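Acyl-CoA thioesterase II (Mycobacterium avium subsp. paratuberculosis, PDB 4R9Z) probably hydrolyses fatty acyl-CoA thioesters, as a double hot-dog thioesterase of the TesB family. Local coordinates at the interface of chains A and B. Sequence-based numbering; all coordinates share one arbitrary frame. Chains: chain A/B, Uncharacterized protein.

Contact 1: the interface of chains A and B. Residues chain A 63, 65, 67, 93, 95, 105-107; chain B 83, 93, 105, 107.
The guanidinium groups of A:Arg93 and B:Arg93 lie face to face across the interface, their planes 10° apart: NH1 of B:Arg93 sits over the centre of the A:Arg93 group, and NE of A:Arg93 over that of B:Arg93. At the edge of the A:Arg93 plane sits the carboxylate of B:Glu105, whereas B:Arg93 offers two nitrogens side-on to A:Glu105. Its NE donates to carboxylate oxygen OE2 of A:Glu105 at 2.9 Å, and its NH2 reaches OE1 of A:Glu105 at 3.2 Å. The twin salt bridge is looser, with NH1 of A:Arg93 3.6 Å from OE2 of B:Glu105; chi3 of B:Arg93 (-28°) turns NE toward its acid, whereas chi3 of A:Arg93 (89°) does not. Arginine suits this place because its flat cation can stack while its rim meets an acid; the carboxylates presumably offset the repulsion between the stacked charges. Next to the charged group, the flexible B:Met107 lays SD along CG of A:Glu105 and brings CB to CE2 of A:Tyr65 at 3.5 Å. CE of A:Met107 and CE of B:Met107 meet at 4.0 Å. In the deposited dimer this charged cluster and its methionine pair appear to hold the chains together near the two-fold axis; whether that dimer is the biological one the structure alone does not show.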
ATOM      1  N   HIS A  63       1.734   4.586  -3.972  1.00 16.00           N
ATOM      2  CA  HIS A  63       1.914   4.478  -2.529  1.00 17.49           C
ATOM      3  C   HIS A  63       2.631   5.710  -2.005  1.00 23.25           C
ATOM      4  O   HIS A  63       3.751   5.998  -2.416  1.00 31.94           O
ATOM      5  CB  HIS A  63       2.721   3.235  -2.160  1.00 21.16           C
ATOM      6  CG  HIS A  63       2.128   1.956  -2.654  1.00 21.02           C
ATOM      7  ND1 HIS A  63       1.192   1.246  -1.935  1.00 23.84           N
ATOM      8  CD2 HIS A  63       2.339   1.257  -3.794  1.00 20.92           C
ATOM      9  CE1 HIS A  63       0.848   0.165  -2.613  1.00 23.68           C
ATOM     10  NE2 HIS A  63       1.528   0.149  -3.743  1.00 25.86           N
ATOM     11  N   TYR A  65       3.927   8.055   1.375  1.00 24.84           N
ATOM     12  CA  TYR A  65       4.151   8.283   2.802  1.00 23.38           C
ATOM     13  C   TYR A  65       4.142   9.775   3.095  1.00 22.92           C
ATOM     14  O   TYR A  65       4.807  10.540   2.409  1.00 28.42           O
ATOM     15  CB  TYR A  65       5.478   7.687   3.256  1.00 16.90           C
ATOM     16  CG  TYR A  65       5.369   6.282   3.787  1.00 21.24           C
ATOM     17  CD1 TYR A  65       4.659   6.007   4.951  1.00 22.42           C
ATOM     18  CD2 TYR A  65       5.984   5.233   3.131  1.00 15.45           C
ATOM     19  CE1 TYR A  65       4.559   4.718   5.435  1.00 20.57           C
ATOM     20  CE2 TYR A  65       5.893   3.945   3.608  1.00 24.54           C
ATOM     21  CZ  TYR A  65       5.181   3.690   4.758  1.00 22.54           C
ATOM     22  OH  TYR A  65       5.098   2.401   5.225  1.00 21.85           O
ATOM     23  N   LEU A  67       5.417  12.430   5.605  1.00 21.45           N
ATOM     24  CA  LEU A  67       6.505  12.369   6.573  1.00 25.47           C
ATOM     25  C   LEU A  67       6.599  13.591   7.474  1.00 33.36           C
ATOM     26  O   LEU A  67       6.813  13.469   8.678  1.00 39.78           O
ATOM     27  CB  LEU A  67       7.826  12.178   5.836  1.00 25.08           C
ATOM     28  CG  LEU A  67       7.834  10.952   4.928  1.00 23.01           C
ATOM     29  CD1 LEU A  67       9.134  10.855   4.149  1.00 21.05           C
ATOM     30  CD2 LEU A  67       7.593   9.705   5.755  1.00 26.12           C
ATOM     31  N   ARG A  93       9.609   7.247  -8.491  1.00 24.48           N
ATOM     32  CA  ARG A  93       9.669   7.732  -7.122  1.00 17.23           C
ATOM     33  C   ARG A  93       9.546   9.239  -7.153  1.00 18.88           C
ATOM     34  O   ARG A  93      10.152   9.894  -7.994  1.00 29.03           O
ATOM     35  CB  ARG A  93      10.965   7.301  -6.433  1.00 21.30           C
ATOM     36  CG  ARG A  93      11.201   7.949  -5.081  1.00 20.52           C
ATOM     37  CD  ARG A  93      12.555   7.563  -4.506  1.00 29.35           C
ATOM     38  NE  ARG A  93      13.660   8.434  -4.894  1.00 39.90           N
ATOM     39  CZ  ARG A  93      14.839   7.997  -5.332  1.00 42.34           C
ATOM     40  NH1 ARG A  93      15.064   6.693  -5.465  1.00 34.35           N
ATOM     41  NH2 ARG A  93      15.794   8.862  -5.646  1.00 41.51           N
ATOM     42  N   THR A  95       9.834  12.670  -4.640  1.00 27.03           N
ATOM     43  CA  THR A  95      10.162  13.237  -3.347  1.00 24.76           C
ATOM     44  C   THR A  95       9.769  14.711  -3.329  1.00 26.49           C
ATOM     45  O   THR A  95      10.213  15.495  -4.169  1.00 27.84           O
ATOM     46  CB  THR A  95      11.651  13.077  -3.032  1.00 23.03           C
ATOM     47  OG1 THR A  95      12.008  11.693  -3.100  1.00 26.39           O
ATOM     48  CG2 THR A  95      11.955  13.608  -1.648  1.00 22.59           C
ATOM     49  N   GLU A 105       7.170  11.101   0.372  1.00 26.20           N
ATOM     50  CA  GLU A 105       7.743  10.356  -0.730  1.00 28.67           C
ATOM     51  C   GLU A 105       6.691   9.413  -1.270  1.00 22.67           C
ATOM     52  O   GLU A 105       5.873   8.887  -0.517  1.00 29.29           O
ATOM     53  CB  GLU A 105       8.990   9.585  -0.308  1.00 31.54           C
ATOM     54  CG  GLU A 105       9.678   8.930  -1.486  1.00 27.56           C
ATOM     55  CD  GLU A 105      11.178   8.873  -1.331  1.00 34.34           C
ATOM     56  OE1 GLU A 105      11.818   9.933  -1.493  1.00 34.73           O
ATOM     57  OE2 GLU A 105      11.716   7.775  -1.065  1.00 37.73           O
ATOM     58  N   ALA A 106       6.702   9.211  -2.579  1.00 24.32           N
ATOM     59  CA  ALA A 106       5.722   8.344  -3.206  1.00 18.21           C
ATOM     60  C   ALA A 106       6.376   7.474  -4.263  1.00 23.95           C
ATOM     61  O   ALA A 106       7.358   7.868  -4.892  1.00 22.00           O
ATOM     62  CB  ALA A 106       4.611   9.154  -3.810  1.00 14.49           C
ATOM     63  N   MET A 107       5.845   6.268  -4.417  1.00 28.39           N
ATOM     64  CA  MET A 107       6.180   5.414  -5.542  1.00 20.47           C
ATOM     65  C   MET A 107       4.914   5.175  -6.334  1.00 17.70           C
ATOM     66  O   MET A 107       3.824   5.065  -5.770  1.00 16.30           O
ATOM     67  CB  MET A 107       6.770   4.088  -5.082  1.00 17.16           C
ATOM     68  CG  MET A 107       8.049   4.208  -4.306  1.00 25.39           C
ATOM     69  SD  MET A 107       8.697   2.576  -3.905  1.00 34.57           S
ATOM     70  CE  MET A 107       7.422   1.959  -2.814  1.00 25.12           C
TER
ATOM     71  N   LEU B  83      14.564   8.756   5.067  1.00 24.51           N
ATOM     72  CA  LEU B  83      13.483   9.649   4.652  1.00 22.50           C
ATOM     73  C   LEU B  83      13.024  10.534   5.795  1.00 25.87           C
ATOM     74  O   LEU B  83      12.665  11.694   5.596  1.00 22.15           O
ATOM     75  CB  LEU B  83      12.296   8.855   4.109  1.00 21.29           C
ATOM     76  CG  LEU B  83      12.614   7.943   2.926  1.00 23.94           C
ATOM     77  CD1 LEU B  83      11.357   7.236   2.457  1.00 30.19           C
ATOM     78  CD2 LEU B  83      13.251   8.741   1.800  1.00 17.10           C
ATOM     79  N   ARG B  93      13.794   4.443   2.790  1.00 29.72           N
ATOM     80  CA  ARG B  93      13.707   3.941   1.426  1.00 22.16           C
ATOM     81  C   ARG B  93      14.728   2.824   1.291  1.00 26.97           C
ATOM     82  O   ARG B  93      15.836   2.935   1.804  1.00 27.24           O
ATOM     83  CB  ARG B  93      14.005   5.030   0.397  1.00 25.08           C
ATOM     84  CG  ARG B  93      14.112   4.487  -1.024  1.00 26.64           C
ATOM     85  CD  ARG B  93      14.686   5.498  -2.021  1.00 29.41           C
ATOM     86  NE  ARG B  93      14.429   6.893  -1.677  1.00 34.47           N
ATOM     87  CZ  ARG B  93      15.254   7.891  -1.987  1.00 44.26           C
ATOM     88  NH1 ARG B  93      16.387   7.630  -2.628  1.00 35.97           N
ATOM     89  NH2 ARG B  93      14.956   9.144  -1.648  1.00 28.36           N
ATOM     90  N   GLU B 105      12.066  -1.481  -5.158  1.00 28.17           N
ATOM     91  CA  GLU B 105      12.189  -0.344  -4.259  1.00 27.63           C
ATOM     92  C   GLU B 105      11.094  -0.426  -3.214  1.00 22.09           C
ATOM     93  O   GLU B 105       9.980  -0.854  -3.515  1.00 25.42           O
ATOM     94  CB  GLU B 105      12.119   0.979  -5.019  1.00 28.06           C
ATOM     95  CG  GLU B 105      12.379   2.173  -4.128  1.00 34.41           C
ATOM     96  CD  GLU B 105      13.079   3.300  -4.845  1.00 35.83           C
ATOM     97  OE1 GLU B 105      14.300   3.183  -5.078  1.00 33.59           O
ATOM     98  OE2 GLU B 105      12.407   4.302  -5.165  1.00 35.42           O
ATOM     99  N   MET B 107       9.334   1.432   0.579  1.00 23.73           N
ATOM    100  CA  MET B 107       9.291   2.406   1.655  1.00 21.81           C
ATOM    101  C   MET B 107       8.748   1.739   2.902  1.00 19.56           C
ATOM    102  O   MET B 107       7.928   0.836   2.817  1.00 24.11           O
ATOM    103  CB  MET B 107       8.451   3.619   1.275  1.00 25.52           C
ATOM    104  CG  MET B 107       8.983   4.380   0.078  1.00 25.19           C
ATOM    105  SD  MET B 107       8.030   5.872  -0.232  1.00 31.99           S
ATOM    106  CE  MET B 107       6.445   5.163  -0.637  1.00 24.50           C
TER

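Contact 2: the interface of chains A and B. Residues chain A 220, 248-249, 272; chain B 60, 88-89, 111.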
ATOM      1  N   ARG A 220      -0.488   9.204   7.716  1.00 20.24           N
ATOM      2  CA  ARG A 220       0.847   8.689   7.539  1.00 20.01           C
ATOM      3  C   ARG A 220       1.137   8.104   6.155  1.00 26.58           C
ATOM      4  O   ARG A 220       2.109   8.357   5.540  1.00 27.77           O
ATOM      5  CB  ARG A 220       1.164   7.709   8.633  1.00 18.51           C
ATOM      6  CG  ARG A 220       2.573   7.215   8.583  1.00 28.26           C
ATOM      7  CD  ARG A 220       3.598   8.293   8.724  1.00 21.21           C
ATOM      8  NE  ARG A 220       4.860   7.676   8.969  1.00 27.47           N
ATOM      9  CZ  ARG A 220       5.957   8.316   9.256  1.00 27.42           C
ATOM     10  NH1 ARG A 220       5.967   9.606   9.353  1.00 29.92           N
ATOM     11  NH2 ARG A 220       7.039   7.640   9.456  1.00 27.36           N
ATOM     12  N   SER A 248      -2.243   4.150  18.325  1.00 46.77           N
ATOM     13  CA  SER A 248      -2.175   5.464  17.691  1.00 51.46           C
ATOM     14  C   SER A 248      -2.314   5.385  16.170  1.00 42.80           C
ATOM     15  O   SER A 248      -2.569   6.392  15.510  1.00 39.71           O
ATOM     16  CB  SER A 248      -0.861   6.160  18.064  1.00 48.97           C
ATOM     17  OG  SER A 248       0.250   5.292  17.889  1.00 47.98           O
ATOM     18  N   LEU A 249      -2.132   4.186  15.623  1.00 36.80           N
ATOM     19  CA  LEU A 249      -2.214   3.980  14.183  1.00 42.40           C
ATOM     20  C   LEU A 249      -3.508   3.271  13.779  1.00 42.20           C
ATOM     21  O   LEU A 249      -3.739   2.115  14.140  1.00 38.23           O
ATOM     22  CB  LEU A 249      -1.007   3.175  13.704  1.00 33.00           C
ATOM     23  CG  LEU A 249       0.327   3.901  13.862  1.00 33.82           C
ATOM     24  CD1 LEU A 249       1.489   2.959  13.610  1.00 31.09           C
ATOM     25  CD2 LEU A 249       0.390   5.093  12.922  1.00 31.63           C
ATOM     26  N   TYR A 272      -2.169   8.620  11.909  1.00 30.20           N
ATOM     27  CA  TYR A 272      -1.649   8.724  13.263  1.00 36.52           C
ATOM     28  C   TYR A 272      -2.536   9.591  14.148  1.00 39.53           C
ATOM     29  O   TYR A 272      -2.857  10.733  13.804  1.00 33.89           O
ATOM     30  CB  TYR A 272      -0.227   9.294  13.225  1.00 40.04           C
ATOM     31  CG  TYR A 272       0.437   9.512  14.571  1.00 37.99           C
ATOM     32  CD1 TYR A 272       0.706   8.446  15.421  1.00 40.07           C
ATOM     33  CD2 TYR A 272       0.812  10.787  14.983  1.00 33.01           C
ATOM     34  CE1 TYR A 272       1.328   8.645  16.645  1.00 46.77           C
ATOM     35  CE2 TYR A 272       1.432  10.995  16.201  1.00 33.31           C
ATOM     36  CZ  TYR A 272       1.685   9.923  17.030  1.00 44.31           C
ATOM     37  OH  TYR A 272       2.298  10.124  18.247  1.00 43.83           O
TER
ATOM     38  N   HIS B  60       5.772  -0.537  11.256  1.00 28.52           N
ATOM     39  CA  HIS B  60       4.329  -0.626  11.360  1.00 25.33           C
ATOM     40  C   HIS B  60       3.698  -0.678   9.964  1.00 30.68           C
ATOM     41  O   HIS B  60       2.522  -1.017   9.828  1.00 32.98           O
ATOM     42  CB  HIS B  60       3.780   0.534  12.186  1.00 17.30           C
ATOM     43  CG  HIS B  60       3.995   1.881  11.570  1.00 28.62           C
ATOM     44  ND1 HIS B  60       3.149   2.405  10.621  1.00 26.67           N
ATOM     45  CD2 HIS B  60       4.962   2.807  11.774  1.00 30.51           C
ATOM     46  CE1 HIS B  60       3.579   3.605  10.267  1.00 24.75           C
ATOM     47  NE2 HIS B  60       4.673   3.872  10.950  1.00 26.31           N
ATOM     48  N   THR B  88       9.214  10.457  17.163  1.00 51.12           N
ATOM     49  CA  THR B  88       8.289   9.335  17.228  1.00 45.41           C
ATOM     50  C   THR B  88       8.498   8.368  16.070  1.00 41.26           C
ATOM     51  O   THR B  88       8.645   7.162  16.270  1.00 37.06           O
ATOM     52  CB  THR B  88       6.816   9.813  17.206  1.00 37.25           C
ATOM     53  OG1 THR B  88       6.631  10.887  18.136  1.00 43.18           O
ATOM     54  CG2 THR B  88       5.884   8.673  17.562  1.00 35.48           C
ATOM     55  N   PHE B  89       8.533   8.914  14.859  1.00 38.74           N
ATOM     56  CA  PHE B  89       8.552   8.102  13.648  1.00 31.92           C
ATOM     57  C   PHE B  89       9.894   8.067  12.928  1.00 33.66           C
ATOM     58  O   PHE B  89      10.687   9.008  12.989  1.00 36.53           O
ATOM     59  CB  PHE B  89       7.491   8.606  12.663  1.00 32.00           C
ATOM     60  CG  PHE B  89       6.089   8.223  13.026  1.00 33.07           C
ATOM     61  CD1 PHE B  89       5.601   6.964  12.718  1.00 33.54           C
ATOM     62  CD2 PHE B  89       5.255   9.127  13.667  1.00 36.74           C
ATOM     63  CE1 PHE B  89       4.308   6.607  13.049  1.00 42.02           C
ATOM     64  CE2 PHE B  89       3.964   8.779  14.003  1.00 42.26           C
ATOM     65  CZ  PHE B  89       3.488   7.515  13.694  1.00 47.98           C
ATOM     66  N   LYS B 111       8.002   3.193  14.392  1.00 26.48           N
ATOM     67  CA  LYS B 111       7.838   4.034  15.568  1.00 34.23           C
ATOM     68  C   LYS B 111       8.224   3.294  16.839  1.00 41.66           C
ATOM     69  O   LYS B 111       8.429   2.079  16.827  1.00 41.96           O
ATOM     70  CB  LYS B 111       6.405   4.551  15.679  1.00 34.57           C
ATOM     71  CG  LYS B 111       5.359   3.472  15.802  1.00 44.34           C
ATOM     72  CD  LYS B 111       3.995   4.084  16.080  1.00 38.43           C
ATOM     73  CE  LYS B 111       4.010   4.890  17.366  1.00 49.25           C
ATOM     74  NZ  LYS B 111       2.685   4.867  18.040  1.00 53.09           N
TER
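B:Phe89 points its ring edge into the face of A:Tyr272, the planes 87° apart and the centroids 4.8 Å from each other. CE2 of the phenylalanine lies over the middle of the tyrosine ring, and CZ of B:Phe89 comes within 3.4 Å of CD1 of A:Tyr272. Aromatic residues suit this place because the weakly positive ring hydrogens of one can rest on the electron-rich face of the other. A:Tyr272 presents that face with CG anti to its backbone N (chi1 178°). Alongside, A:Leu249 fills the apolar centre with its two branches: CD2 approaches CZ of B:Phe89, while CD1 sits over the face of the B:His60 imidazole, 3.6 Å from the ring centroid, in a CH-pi contact. The same CD1 methyl touches CD of B:Lys111, whose aliphatic stem thus serves the core before its amine reaches the rim.

Farther out, CD1 of B:Phe89 lies over one face of the A:Arg220 guanidinium, toward its rim, the two planes inclined 35°; NH2 of A:Arg220 is 3.4 Å from CB of B:Phe89. An arginine suits because its flat group can cover an aromatic side chain at a slant while keeping N-H groups for other partners. On the tyrosine side, methyl CG2 of B:Thr88 borders the phenol oxygen OH of A:Tyr272. At the polar margin the amino group NZ of B:Lys111, carried there by bends at chi3 and chi4, donates a hydrogen bond to the hydroxyl OG of A:Ser248 at 2.5 Å.

Contact 3: the interface of chains A and B. Residues chain A 211, 245, 247; chain B 119-121.
With OG anti to its backbone N (chi1 180°), A:Ser245 turns its hydroxyl toward B:Val120, while a bend at chi3 of A:Arg211 (137°) brings the guanidinium beside that hydroxyl and over the valine. The serine OG of A:Ser245 donates to the carbonyl O of B:Val120 at 2.9 Å, almost in line with the carbonyl bond. In turn, OG of A:Ser245 accepts from NH1 of A:Arg211 at 3.0 Å, close to the guanidinium plane. A hydroxyl suits this place since it can accept from the arginine and donate to the other chain at once; the nearby cation may also strengthen it as a donor. The second terminal nitrogen, NH2 of A:Arg211, gives an almost straight bond, 171° at the hydrogen, to the carbonyl O of A:Gly247. Two bonds within chain A therefore fix the rotation of the guanidinium and leave a face turned to chain B. The branched B:Val120 rests on this face, with CB over its centre and 3.8 Å from CZ of A:Arg211. A:Gly247, having no side chain, lets the B:Val120 segment pass close to its backbone. Next along chain B, methyl CG1 of B:Val121 lies 3.6 Å from the carbonyl O of A:Ser245.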
ATOM      1  N   ARG A 211     -13.224   6.381  16.631  1.00 53.11           N
ATOM      2  CA  ARG A 211     -12.597   6.835  17.865  1.00 60.70           C
ATOM      3  C   ARG A 211     -13.587   7.580  18.764  1.00 70.70           C
ATOM      4  O   ARG A 211     -13.323   7.800  19.947  1.00 80.26           O
ATOM      5  CB  ARG A 211     -11.389   7.710  17.550  1.00 59.89           C
ATOM      6  CG  ARG A 211     -10.114   6.912  17.376  1.00 53.14           C
ATOM      7  CD  ARG A 211      -8.920   7.826  17.207  1.00 56.28           C
ATOM      8  NE  ARG A 211      -7.753   7.393  17.973  1.00 56.77           N
ATOM      9  CZ  ARG A 211      -7.067   6.275  17.748  1.00 50.27           C
ATOM     10  NH1 ARG A 211      -7.417   5.450  16.772  1.00 51.36           N
ATOM     11  NH2 ARG A 211      -6.019   5.984  18.504  1.00 60.29           N
ATOM     12  N   SER A 245      -7.416  -0.496  14.334  1.00 41.67           N
ATOM     13  CA  SER A 245      -6.612   0.544  14.957  1.00 36.98           C
ATOM     14  C   SER A 245      -5.676  -0.108  15.962  1.00 43.11           C
ATOM     15  O   SER A 245      -6.133  -0.760  16.898  1.00 53.41           O
ATOM     16  CB  SER A 245      -7.501   1.583  15.645  1.00 42.28           C
ATOM     17  OG  SER A 245      -6.733   2.607  16.260  1.00 38.20           O
ATOM     18  N   GLY A 247      -3.711   1.124  18.407  1.00 43.97           N
ATOM     19  CA  GLY A 247      -3.303   2.204  19.276  1.00 38.22           C
ATOM     20  C   GLY A 247      -3.395   3.523  18.540  1.00 42.02           C
ATOM     21  O   GLY A 247      -4.481   3.954  18.149  1.00 44.43           O
TER
ATOM     22  N   GLN B 119      -4.184   4.595  22.630  1.00 57.18           N
ATOM     23  CA  GLN B 119      -4.832   3.405  23.174  1.00 69.38           C
ATOM     24  C   GLN B 119      -6.328   3.318  22.876  1.00 71.09           C
ATOM     25  O   GLN B 119      -7.159   3.269  23.784  1.00 75.07           O
ATOM     26  CB  GLN B 119      -4.587   3.309  24.678  1.00 66.91           C
ATOM     27  CG  GLN B 119      -3.183   2.831  25.015  1.00 77.58           C
ATOM     28  CD  GLN B 119      -2.735   1.679  24.120  1.00 70.40           C
ATOM     29  OE1 GLN B 119      -2.089   1.889  23.093  1.00 72.32           O
ATOM     30  NE2 GLN B 119      -3.101   0.458  24.499  1.00 63.15           N
ATOM     31  N   VAL B 120      -6.648   3.304  21.587  1.00 58.77           N
ATOM     32  CA  VAL B 120      -7.968   2.918  21.115  1.00 48.55           C
ATOM     33  C   VAL B 120      -7.753   1.776  20.149  1.00 48.29           C
ATOM     34  O   VAL B 120      -7.205   1.968  19.067  1.00 50.19           O
ATOM     35  CB  VAL B 120      -8.706   4.054  20.409  1.00 56.77           C
ATOM     36  CG1 VAL B 120     -10.001   3.530  19.802  1.00 53.20           C
ATOM     37  CG2 VAL B 120      -8.977   5.197  21.375  1.00 65.83           C
ATOM     38  N   VAL B 121      -8.211   0.590  20.528  1.00 49.62           N
ATOM     39  CA  VAL B 121      -7.892  -0.613  19.775  1.00 44.81           C
ATOM     40  C   VAL B 121      -9.132  -1.375  19.331  1.00 51.64           C
ATOM     41  O   VAL B 121     -10.051  -1.616  20.114  1.00 52.05           O
ATOM     42  CB  VAL B 121      -6.996  -1.563  20.611  1.00 36.17           C
ATOM     43  CG1 VAL B 121      -6.576  -2.781  19.798  1.00 30.65           C
ATOM     44  CG2 VAL B 121      -5.787  -0.820  21.144  1.00 36.42           C
TER

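The C-alpha centres of contacts 1 and 2 lie about 16 Å apart, those of contacts 2 and 3 about 12 Å and those of contacts 1 and 3 about 26 Å, so the three lie almost in a row, with contact 2 between the others. Strands 89-98 and 101-111 of chain B serve both contact 1 and contact 2, while the turn between strands 236-246 and 249-258 of chain A links contact 2 to contact 3. Contact 1, which holds Arg93, Glu105 and Met107 of both chains, lies near the two-fold axis; contacts 2 and 3 recur with the chains exchanged, consistent with a dimer, though the structure alone does not prove one in solution.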